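Local coordinates for protein anthranilate-CoA ligase (Stigmatella aurantiaca, PDB 4WV3) that belongs to the ANL clan of AMP-binding enzymes, pairing a large N-terminal domain with a smaller C-terminal domain, with a ligand pocket where the two meet, at residues Glu72-Phe77 with Ala216-Thr221; Gly89-Leu94 with Lys501-Lys506; Gly225-Phe230 with Cys238-Gly243. All coordinates share one frame; numbering follows the deposited sequence.

Interaction 1. Residues Glu72-Phe77 with Ala216-Thr221. With 3UK (5'-O-[(S)-[(2-aminobenzoyl)oxy](hydroxy)phosphoryl]adenosine), chain C.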
loop_
_atom_site.group_PDB
_atom_site.type_symbol
_atom_site.label_atom_id
_atom_site.label_comp_id
_atom_site.label_asym_id
_atom_site.label_seq_id
_atom_site.Cartn_x
_atom_site.Cartn_y
_atom_site.Cartn_z
ATOM N N GLU A 72 -5.096 15.828 -10.811
ATOM C CA GLU A 72 -6.312 16.253 -10.125
ATOM C C GLU A 72 -6.464 15.578 -8.765
ATOM O O GLU A 72 -7.078 16.136 -7.859
ATOM C CB GLU A 72 -7.550 15.984 -10.986
ATOM C CG GLU A 72 -7.686 16.891 -12.198
ATOM C CD GLU A 72 -6.779 16.486 -13.342
ATOM O OE1 GLU A 72 -6.239 15.361 -13.305
ATOM O OE2 GLU A 72 -6.607 17.294 -14.279
ATOM N N TRP A 73 -5.910 14.378 -8.631
ATOM C CA TRP A 73 -5.928 13.674 -7.356
ATOM C C TRP A 73 -5.093 14.439 -6.337
ATOM O O TRP A 73 -5.535 14.690 -5.215
ATOM C CB TRP A 73 -5.376 12.254 -7.515
ATOM C CG TRP A 73 -5.778 11.313 -6.412
ATOM C CD1 TRP A 73 -6.737 10.344 -6.475
ATOM C CD2 TRP A 73 -5.233 11.249 -5.085
ATOM N NE1 TRP A 73 -6.823 9.682 -5.276
ATOM C CE2 TRP A 73 -5.912 10.219 -4.405
ATOM C CE3 TRP A 73 -4.239 11.962 -4.409
ATOM C CZ2 TRP A 73 -5.629 9.886 -3.082
ATOM C CZ3 TRP A 73 -3.959 11.629 -3.096
ATOM C CH2 TRP A 73 -4.652 10.601 -2.447
ATOM N N VAL A 74 -3.882 14.811 -6.739
ATOM C CA VAL A 74 -2.944 15.482 -5.848
ATOM C C VAL A 74 -3.426 16.867 -5.423
ATOM O O VAL A 74 -3.411 17.198 -4.237
ATOM C CB VAL A 74 -1.549 15.606 -6.489
ATOM C CG1 VAL A 74 -0.620 16.379 -5.574
ATOM C CG2 VAL A 74 -0.980 14.231 -6.791
ATOM N N THR A 75 -3.850 17.672 -6.392
ATOM C CA THR A 75 -4.309 19.026 -6.105
ATOM C C THR A 75 -5.562 19.024 -5.229
ATOM O O THR A 75 -5.744 19.910 -4.393
ATOM C CB THR A 75 -4.571 19.831 -7.394
ATOM O OG1 THR A 75 -5.490 19.116 -8.231
ATOM C CG2 THR A 75 -3.272 20.056 -8.152
ATOM N N SER A 76 -6.418 18.026 -5.422
ATOM C CA SER A 76 -7.600 17.875 -4.582
ATOM C C SER A 76 -7.183 17.523 -3.161
ATOM O O SER A 76 -7.701 18.085 -2.198
ATOM C CB SER A 76 -8.532 16.798 -5.137
ATOM O OG SER A 76 -9.057 17.175 -6.398
ATOM N N PHE A 77 -6.236 16.597 -3.043
ATOM C CA PHE A 77 -5.754 16.140 -1.743
ATOM C C PHE A 77 -5.196 17.286 -0.902
ATOM O O PHE A 77 -5.601 17.478 0.244
ATOM C CB PHE A 77 -4.692 15.052 -1.917
ATOM C CG PHE A 77 -4.165 14.505 -0.620
ATOM C CD1 PHE A 77 -4.841 13.496 0.047
ATOM C CD2 PHE A 77 -2.993 14.999 -0.068
ATOM C CE1 PHE A 77 -4.361 12.990 1.241
ATOM C CE2 PHE A 77 -2.508 14.498 1.126
ATOM C CZ PHE A 77 -3.192 13.491 1.782
ATOM N N ALA A 216 1.699 1.339 -6.974
ATOM C CA ALA A 216 0.713 1.487 -5.913
ATOM C C ALA A 216 -0.018 2.816 -6.058
ATOM O O ALA A 216 0.601 3.852 -6.301
ATOM C CB ALA A 216 1.382 1.396 -4.551
ATOM N N LYS A 217 -1.336 2.779 -5.908
ATOM C CA LYS A 217 -2.164 3.962 -6.107
ATOM C C LYS A 217 -2.103 4.918 -4.921
ATOM O O LYS A 217 -1.564 4.584 -3.865
ATOM C CB LYS A 217 -3.610 3.557 -6.388
ATOM C CG LYS A 217 -3.778 2.691 -7.623
ATOM C CD LYS A 217 -3.266 3.404 -8.863
ATOM C CE LYS A 217 -3.508 2.578 -10.113
ATOM N NZ LYS A 217 -3.065 3.300 -11.338
ATOM N N LEU A 218 -2.669 6.106 -5.102
ATOM C CA LEU A 218 -2.594 7.158 -4.094
ATOM C C LEU A 218 -3.579 6.976 -2.936
ATOM O O LEU A 218 -3.473 7.663 -1.920
ATOM C CB LEU A 218 -2.766 8.535 -4.744
ATOM C CG LEU A 218 -1.623 8.961 -5.669
ATOM C CD1 LEU A 218 -1.986 10.215 -6.446
ATOM C CD2 LEU A 218 -0.343 9.176 -4.874
ATOM N N PHE A 219 -4.531 6.059 -3.081
ATOM C CA PHE A 219 -5.416 5.733 -1.964
ATOM C C PHE A 219 -4.755 4.713 -1.040
ATOM O O PHE A 219 -5.156 4.548 0.111
ATOM C CB PHE A 219 -6.798 5.257 -2.437
ATOM C CG PHE A 219 -6.763 4.080 -3.377
ATOM C CD1 PHE A 219 -6.590 2.790 -2.897
ATOM C CD2 PHE A 219 -6.940 4.262 -4.739
ATOM C CE1 PHE A 219 -6.570 1.709 -3.760
ATOM C CE2 PHE A 219 -6.926 3.183 -5.606
ATOM C CZ PHE A 219 -6.738 1.906 -5.115
ATOM N N PHE A 220 -3.738 4.038 -1.562
ATOM C CA PHE A 220 -2.916 3.126 -0.779
ATOM C C PHE A 220 -1.769 3.932 -0.181
ATOM O O PHE A 220 -0.984 4.531 -0.916
ATOM C CB PHE A 220 -2.366 2.023 -1.686
ATOM C CG PHE A 220 -1.748 0.869 -0.948
ATOM C CD1 PHE A 220 -1.927 0.717 0.417
ATOM C CD2 PHE A 220 -0.982 -0.066 -1.624
ATOM C CE1 PHE A 220 -1.355 -0.345 1.091
ATOM C CE2 PHE A 220 -0.408 -1.129 -0.957
ATOM C CZ PHE A 220 -0.595 -1.268 0.401
ATOM N N THR A 221 -1.671 3.952 1.147
ATOM C CA THR A 221 -0.671 4.779 1.826
ATOM C C THR A 221 0.764 4.392 1.475
ATOM O O THR A 221 1.689 5.186 1.655
ATOM C CB THR A 221 -0.849 4.780 3.361
ATOM O OG1 THR A 221 -0.807 3.436 3.856
ATOM C CG2 THR A 221 -2.172 5.425 3.747
HETATM C C10 3UK C . 1.323 -6.865 5.127
HETATM C C15 3UK C . 3.730 -7.031 4.499
HETATM C C17 3UK C . 5.382 -8.712 4.598
HETATM C C21 3UK C . 1.400 -7.001 6.623
HETATM C C26 3UK C . 1.617 -0.952 3.528
HETATM C C28 3UK C . 3.942 -0.507 3.052
HETATM O O01 3UK C . 0.278 -2.854 2.881
HETATM C C02 3UK C . 0.406 -1.945 3.671
HETATM O O03 3UK C . -0.698 -1.543 4.473
HETATM P P04 3UK C . -2.020 -2.425 4.555
HETATM O O05 3UK C . -3.048 -1.698 5.477
HETATM O O06 3UK C . -1.739 -3.879 5.174
HETATM C C07 3UK C . -0.610 -4.077 6.038
HETATM C C08 3UK C . -0.317 -5.549 6.095
HETATM O O09 3UK C . 0.245 -5.985 4.837
HETATM N N11 3UK C . 2.540 -6.333 4.605
HETATM C C12 3UK C . 2.717 -5.066 4.124
HETATM N N13 3UK C . 4.010 -4.944 3.712
HETATM C C14 3UK C . 4.659 -6.147 3.935
HETATM N N16 3UK C . 4.109 -8.295 4.820
HETATM N N18 3UK C . 6.308 -7.926 4.066
HETATM C C19 3UK C . 6.013 -6.663 3.721
HETATM N N20 3UK C . 7.011 -5.828 3.152
HETATM O O22 3UK C . 0.731 -8.180 7.030
HETATM C C23 3UK C . 0.699 -5.831 7.126
HETATM O O24 3UK C . 0.065 -6.139 8.383
HETATM O O25 3UK C . -2.628 -2.559 3.169
HETATM C C27 3UK C . 2.861 -1.415 3.173
HETATM C C29 3UK C . 3.743 0.892 3.303
HETATM C C30 3UK C . 2.500 1.355 3.662
HETATM C C31 3UK C . 1.417 0.450 3.779
HETATM N N32 3UK C . 0.093 0.942 4.160
#

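Interaction 2. Residues Gly89-Leu94 with Lys501-Lys506. With 3UK (5'-O-[(S)-[(2-aminobenzoyl)oxy](hydroxy)phosphoryl]adenosine), chain C.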
loop_
_atom_site.group_PDB
_atom_site.type_symbol
_atom_site.label_atom_id
_atom_site.label_comp_id
_atom_site.label_asym_id
_atom_site.label_seq_id
_atom_site.Cartn_x
_atom_site.Cartn_y
_atom_site.Cartn_z
ATOM N N GLY A 89 -9.201 9.225 0.645
ATOM C CA GLY A 89 -8.733 8.556 -0.556
ATOM C C GLY A 89 -9.354 7.182 -0.708
ATOM O O GLY A 89 -9.045 6.264 0.051
ATOM N N ILE A 90 -10.228 7.040 -1.699
ATOM C CA ILE A 90 -11.030 5.831 -1.847
ATOM C C ILE A 90 -10.496 4.900 -2.935
ATOM O O ILE A 90 -10.028 5.352 -3.979
ATOM C CB ILE A 90 -12.505 6.184 -2.134
ATOM C CG1 ILE A 90 -12.988 7.258 -1.157
ATOM C CG2 ILE A 90 -13.388 4.947 -2.050
ATOM C CD1 ILE A 90 -14.414 7.701 -1.386
ATOM N N ASN A 91 -10.564 3.597 -2.668
ATOM C CA ASN A 91 -10.180 2.567 -3.627
ATOM C C ASN A 91 -10.941 2.709 -4.943
ATOM O O ASN A 91 -12.163 2.863 -4.955
ATOM C CB ASN A 91 -10.417 1.179 -3.022
ATOM C CG ASN A 91 -9.805 0.057 -3.847
ATOM O OD1 ASN A 91 -9.777 0.107 -5.077
ATOM N ND2 ASN A 91 -9.316 -0.971 -3.163
ATOM N N THR A 92 -10.207 2.639 -6.048
ATOM C CA THR A 92 -10.773 2.866 -7.372
ATOM C C THR A 92 -11.523 1.643 -7.919
ATOM O O THR A 92 -12.452 1.782 -8.717
ATOM C CB THR A 92 -9.679 3.365 -8.361
ATOM O OG1 THR A 92 -9.948 4.724 -8.725
ATOM C CG2 THR A 92 -9.612 2.510 -9.618
ATOM N N LEU A 93 -11.137 0.452 -7.469
ATOM C CA LEU A 93 -11.778 -0.780 -7.929
ATOM C C LEU A 93 -12.911 -1.416 -7.126
ATOM O O LEU A 93 -13.123 -2.626 -7.198
ATOM C CB LEU A 93 -10.733 -1.835 -8.306
ATOM C CG LEU A 93 -9.870 -1.610 -9.553
ATOM C CD1 LEU A 93 -10.647 -0.865 -10.634
ATOM C CD2 LEU A 93 -8.569 -0.897 -9.208
ATOM N N LEU A 94 -13.646 -0.604 -6.373
ATOM C CA LEU A 94 -14.783 -1.111 -5.608
ATOM C C LEU A 94 -16.174 -1.181 -6.228
ATOM O O LEU A 94 -16.403 -0.693 -7.335
ATOM C CB LEU A 94 -14.824 -0.257 -4.338
ATOM C CG LEU A 94 -13.653 -0.382 -3.363
ATOM C CD1 LEU A 94 -13.918 0.431 -2.105
ATOM C CD2 LEU A 94 -13.388 -1.838 -3.019
ATOM N N LYS A 501 -7.226 -11.194 -5.650
ATOM C CA LYS A 501 -6.332 -10.121 -5.233
ATOM C C LYS A 501 -7.076 -8.846 -4.852
ATOM O O LYS A 501 -8.129 -8.535 -5.409
ATOM C CB LYS A 501 -5.313 -9.810 -6.333
ATOM C CG LYS A 501 -4.352 -10.946 -6.652
ATOM C CD LYS A 501 -3.181 -10.440 -7.481
ATOM C CE LYS A 501 -2.229 -11.563 -7.863
ATOM N NZ LYS A 501 -2.787 -12.439 -8.927
ATOM N N THR A 502 -6.515 -8.114 -3.895
ATOM C CA THR A 502 -7.006 -6.788 -3.552
ATOM C C THR A 502 -6.405 -5.781 -4.525
ATOM O O THR A 502 -5.591 -6.141 -5.374
ATOM C CB THR A 502 -6.598 -6.387 -2.125
ATOM O OG1 THR A 502 -5.171 -6.273 -2.050
ATOM C CG2 THR A 502 -7.074 -7.422 -1.121
ATOM N N ALA A 503 -6.798 -4.519 -4.397
ATOM C CA ALA A 503 -6.251 -3.470 -5.249
ATOM C C ALA A 503 -4.951 -2.925 -4.669
ATOM O O ALA A 503 -4.403 -1.941 -5.163
ATOM C CB ALA A 503 -7.263 -2.353 -5.437
ATOM N N THR A 504 -4.464 -3.573 -3.617
ATOM C CA THR A 504 -3.228 -3.161 -2.965
ATOM C C THR A 504 -2.123 -4.193 -3.174
ATOM O O THR A 504 -1.091 -4.159 -2.503
ATOM C CB THR A 504 -3.438 -2.929 -1.459
ATOM O OG1 THR A 504 -3.939 -4.126 -0.853
ATOM C CG2 THR A 504 -4.430 -1.800 -1.231
ATOM N N GLY A 505 -2.349 -5.111 -4.108
ATOM C CA GLY A 505 -1.348 -6.097 -4.471
ATOM C C GLY A 505 -1.221 -7.241 -3.485
ATOM O O GLY A 505 -0.157 -7.851 -3.367
ATOM N N LYS A 506 -2.305 -7.536 -2.774
ATOM C CA LYS A 506 -2.314 -8.638 -1.821
ATOM C C LYS A 506 -3.062 -9.837 -2.386
ATOM O O LYS A 506 -3.813 -9.713 -3.351
ATOM C CB LYS A 506 -2.967 -8.211 -0.505
ATOM C CG LYS A 506 -2.265 -7.075 0.210
ATOM C CD LYS A 506 -2.973 -6.737 1.511
ATOM C CE LYS A 506 -2.331 -5.546 2.199
ATOM N NZ LYS A 506 -0.906 -5.798 2.543
HETATM C C10 3UK C . 1.323 -6.865 5.127
HETATM C C15 3UK C . 3.730 -7.031 4.499
HETATM C C17 3UK C . 5.382 -8.712 4.598
HETATM C C21 3UK C . 1.400 -7.001 6.623
HETATM C C26 3UK C . 1.617 -0.952 3.528
HETATM C C28 3UK C . 3.942 -0.507 3.052
HETATM O O01 3UK C . 0.278 -2.854 2.881
HETATM C C02 3UK C . 0.406 -1.945 3.671
HETATM O O03 3UK C . -0.698 -1.543 4.473
HETATM P P04 3UK C . -2.020 -2.425 4.555
HETATM O O05 3UK C . -3.048 -1.698 5.477
HETATM O O06 3UK C . -1.739 -3.879 5.174
HETATM C C07 3UK C . -0.610 -4.077 6.038
HETATM C C08 3UK C . -0.317 -5.549 6.095
HETATM O O09 3UK C . 0.245 -5.985 4.837
HETATM N N11 3UK C . 2.540 -6.333 4.605
HETATM C C12 3UK C . 2.717 -5.066 4.124
HETATM N N13 3UK C . 4.010 -4.944 3.712
HETATM C C14 3UK C . 4.659 -6.147 3.935
HETATM N N16 3UK C . 4.109 -8.295 4.820
HETATM N N18 3UK C . 6.308 -7.926 4.066
HETATM C C19 3UK C . 6.013 -6.663 3.721
HETATM N N20 3UK C . 7.011 -5.828 3.152
HETATM O O22 3UK C . 0.731 -8.180 7.030
HETATM C C23 3UK C . 0.699 -5.831 7.126
HETATM O O24 3UK C . 0.065 -6.139 8.383
HETATM O O25 3UK C . -2.628 -2.559 3.169
HETATM C C27 3UK C . 2.861 -1.415 3.173
HETATM C C29 3UK C . 3.743 0.892 3.303
HETATM C C30 3UK C . 2.500 1.355 3.662
HETATM C C31 3UK C . 1.417 0.450 3.779
HETATM N N32 3UK C . 0.093 0.942 4.160
HETATM O O HOH W 1 -9.578 -4.318 -3.286
#

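Interaction 3. Residues Gly225-Phe230 with Cys238-Gly243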
loop_
_atom_site.group_PDB
_atom_site.type_symbol
_atom_site.label_atom_id
_atom_site.label_comp_id
_atom_site.label_asym_id
_atom_site.label_seq_id
_atom_site.Cartn_x
_atom_site.Cartn_y
_atom_site.Cartn_z
ATOM N N GLY A 225 2.574 7.835 0.473
ATOM C CA GLY A 225 3.836 8.292 1.018
ATOM C C GLY A 225 4.953 8.213 -0.003
ATOM O O GLY A 225 5.558 9.226 -0.354
ATOM N N GLY A 226 5.210 7.005 -0.494
ATOM C CA GLY A 226 6.329 6.752 -1.384
ATOM C C GLY A 226 6.343 7.524 -2.691
ATOM O O GLY A 226 7.411 7.831 -3.216
ATOM N N ASN A 227 5.164 7.845 -3.218
ATOM C CA ASN A 227 5.073 8.473 -4.534
ATOM C C ASN A 227 4.477 9.879 -4.505
ATOM O O ASN A 227 4.017 10.383 -5.529
ATOM C CB ASN A 227 4.267 7.584 -5.486
ATOM C CG ASN A 227 4.595 7.838 -6.950
ATOM O OD1 ASN A 227 5.647 8.385 -7.279
ATOM N ND2 ASN A 227 3.691 7.435 -7.836
ATOM N N LEU A 228 4.499 10.516 -3.340
ATOM C CA LEU A 228 3.966 11.867 -3.212
ATOM C C LEU A 228 4.492 12.587 -1.975
ATOM O O LEU A 228 5.255 13.548 -2.081
ATOM C CB LEU A 228 2.435 11.836 -3.188
ATOM C CG LEU A 228 1.722 12.963 -3.938
ATOM C CD1 LEU A 228 0.236 12.967 -3.614
ATOM C CD2 LEU A 228 2.350 14.309 -3.612
ATOM N N ILE A 229 4.076 12.119 -0.804
ATOM C CA ILE A 229 4.445 12.753 0.455
ATOM C C ILE A 229 5.950 12.718 0.701
ATOM O O ILE A 229 6.554 13.734 1.047
ATOM C CB ILE A 229 3.720 12.097 1.645
ATOM C CG1 ILE A 229 2.208 12.102 1.413
ATOM C CG2 ILE A 229 4.070 12.807 2.943
ATOM C CD1 ILE A 229 1.629 13.485 1.198
ATOM N N PHE A 230 6.551 11.549 0.512
ATOM C CA PHE A 230 7.982 11.379 0.760
ATOM C C PHE A 230 8.881 12.154 -0.223
ATOM O O PHE A 230 9.790 12.860 0.214
ATOM C CB PHE A 230 8.384 9.894 0.814
ATOM C CG PHE A 230 7.668 9.092 1.877
ATOM C CD1 PHE A 230 6.850 9.706 2.814
ATOM C CD2 PHE A 230 7.823 7.717 1.938
ATOM C CE1 PHE A 230 6.200 8.966 3.784
ATOM C CE2 PHE A 230 7.177 6.971 2.907
ATOM C CZ PHE A 230 6.364 7.597 3.831
ATOM N N CYS A 238 7.642 13.243 -8.750
ATOM C CA CYS A 238 6.944 11.959 -8.763
ATOM C C CYS A 238 6.245 11.697 -10.095
ATOM O O CYS A 238 5.939 12.628 -10.843
ATOM C CB CYS A 238 5.933 11.883 -7.616
ATOM S SG CYS A 238 4.576 13.074 -7.724
ATOM N N VAL A 239 5.996 10.422 -10.380
ATOM C CA VAL A 239 5.334 10.016 -11.615
ATOM C C VAL A 239 4.046 9.256 -11.307
ATOM O O VAL A 239 4.055 8.293 -10.540
ATOM C CB VAL A 239 6.255 9.131 -12.479
ATOM C CG1 VAL A 239 5.551 8.719 -13.762
ATOM C CG2 VAL A 239 7.557 9.862 -12.787
ATOM N N LEU A 240 2.942 9.690 -11.907
ATOM C CA LEU A 240 1.636 9.099 -11.633
ATOM C C LEU A 240 1.083 8.325 -12.829
ATOM O O LEU A 240 0.984 8.856 -13.935
ATOM C CB LEU A 240 0.643 10.181 -11.200
ATOM C CG LEU A 240 1.093 11.064 -10.033
ATOM C CD1 LEU A 240 0.044 12.117 -9.715
ATOM C CD2 LEU A 240 1.403 10.222 -8.803
ATOM N N PHE A 241 0.720 7.068 -12.592
ATOM C CA PHE A 241 0.204 6.195 -13.641
ATOM C C PHE A 241 -1.286 5.923 -13.437
ATOM O O PHE A 241 -1.667 5.182 -12.530
ATOM C CB PHE A 241 0.990 4.883 -13.663
ATOM C CG PHE A 241 0.518 3.906 -14.700
ATOM C CD1 PHE A 241 0.845 4.081 -16.036
ATOM C CD2 PHE A 241 -0.242 2.804 -14.339
ATOM C CE1 PHE A 241 0.414 3.180 -16.992
ATOM C CE2 PHE A 241 -0.674 1.900 -15.290
ATOM C CZ PHE A 241 -0.346 2.088 -16.619
ATOM N N PRO A 242 -2.133 6.524 -14.287
ATOM C CA PRO A 242 -3.591 6.442 -14.153
ATOM C C PRO A 242 -4.174 5.142 -14.699
ATOM O O PRO A 242 -5.284 4.766 -14.318
ATOM C CB PRO A 242 -4.075 7.620 -14.996
ATOM C CG PRO A 242 -3.045 7.747 -16.063
ATOM C CD PRO A 242 -1.730 7.373 -15.423
ATOM N N GLY A 243 -3.437 4.469 -15.575
ATOM C CA GLY A 243 -3.932 3.274 -16.237
ATOM C C GLY A 243 -4.069 2.066 -15.330
ATOM O O GLY A 243 -3.758 2.127 -14.140
#

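Interaction 1. Residues Glu72-Phe77 with Ala216-Thr221
Leu218 lays its CB and CD1 along one face of the indole of Trp73, the two side chains running past each other in opposite directions, and this pair makes up most of the contact. CB of Leu218 sits over the six-membered ring, 3.4 Å from its centroid and only 4° off the ring normal, a largely dispersive CH-pi contact of an aliphatic methylene with the pi face. The same side chain then runs on along the ring, bringing Leu218 CD1 to 3.5 Å from Trp73 CE3, so that both its root and one of its methyls rest on the indole. Trp73 reaches the loop because its CG stands anti to the backbone N (chi1 -160°), which sends the long flat ring outward from the helix. A broad aromatic suits this place, since the two backbones come no closer than 8.0 Å between the CA atoms of Trp73 and Leu218. The fold explains the pairing: helix 71-83 belongs to the part of the N-terminal domain built on the five-stranded parallel sheet, while 216-221 links strand 211-214 of the nine-stranded mixed sheet to helix 221-234. Away from the indole the fit is looser. Val74 CG2 meets Leu218 CD1 at 4.2 Å, and Phe219 offers Trp73 mainly its backbone N, which approaches the ring obliquely. The solvent side is marked by Glu72, in a salt bridge with Arg34, and Lys217, hydrogen-bonded to the Gly243 carbonyl. At the far end of the loop, Phe220 occupies the N-cap position of helix 221-234, its ring edge toward O01 of 3UK. Next to it Thr221 OG1 accepts a hydrogen bond of 2.7 Å from N32 of 3UK and also bonds to the carbonyl of Phe323, a dual role that suits a hydroxyl.

Interaction 2. Residues Gly89-Leu94 with Lys501-Lys506
Asn91 meets the methyl of Ala503 across the junction between the N-terminal domain and the C-terminal domain of this ANL-family enzyme. Each side presents a compact loop: Asn91 forms an Asx turn, and Thr502 to Gly505 make a type I beta turn. From its CB, which points toward the other loop, Asn91 extends with CG anti to the backbone N (chi1 -169°). CG lies 3.8 Å from Ala503 CB. Beyond it the methyl faces the O and N end of the amide, Asn91 OD1 at 3.5 Å and ND2 at 3.4 Å from Ala503 CB. OD1 also accepts from Leu93 N at 2.8 Å, with the donor tilted 24° from the carbonyl plane; this bond closes the Asx turn and restrains the amide's rotation. ND2 donates to a water that accepts from Ala503 N at 3.0 Å, a tenuous water-mediated link, weak on the Asn91 side. A small alanine suits this narrow meeting, where Leu93, an exposed residue, adds a loose apolar touch, CD2 to Ala503 CB at 4.2 Å. Behind the turn, the hydroxyls of Thr502 and Thr504 are hydrogen-bonded to each other, and Thr502 OG1 accepts from Lys506 N, which ties the base of Lys506 to the loop. Its long chain bends at its last torsion (chi4 -61°), and Lys506 NZ donates to 3UK O01 at 3.2 Å and to 3UK O09 at 2.6 Å.

Interaction 3. Residues Gly225-Phe230 with Cys238-Gly243
Cys238 packs its CB and SG against the backbone carbonyl of Asn227, and van der Waals contact of this sort accounts for much of the meeting. Cys238 CB lies 3.2 Å from Asn227 O and SG 3.5 Å from the same Asn227 O; with SG set between its own backbone N and carbonyl carbon (chi1 64°), both atoms can reach it. The small side chain suits a place where helix and strand come within 5.8 Å between the CA atoms of Asn227 and Cys238. Leu240 adds apolar bulk: its CD2 methyl meets the end of Asn227 obliquely, while its other methyl, CD1, faces Val74 of helix 71-83. These elements form a beta-alpha-beta crossover: strand 211-214, helix 221-234 and strand 237-239, the two strands being parallel neighbours in the mixed sheet, with the helix lying on it. Among polar groups, the end of the Asn227 side chain comes near the carbonyl of Val239 in a buried place. Backbone bonds shape the helix itself. Phe230 N bonds to Gly225 O at 2.7 Å, five residues back, marking a wider pi-type turn at 225-229. Beside that turn the ring of Phe230 turns a face to Gly225, where glycine suits the site because a CB would run into Phe230 CZ.

Interactions 1 and 3 lie in the N-terminal domain, their centres 8 Å apart, and follow one another along the chain. Both draw on the crossover from strand 211-214 through helix 221-234 to strand 237-239, and they join directly where Val74 touches Leu228. Interaction 2 is centred 13 Å from interaction 1; its segments alternate with those of interaction 1 along the chain, and interaction 3 is nested within its loop, 15 Å away between centres and without touching it. Phe219 packs on 89-94 and Phe220 on 501-506. Interactions 1 and 2 both reach 3UK, so the pocket is lined from the two domains; interaction 3 lies farther off, the side chain of Asn227 about 11 Å from 3UK.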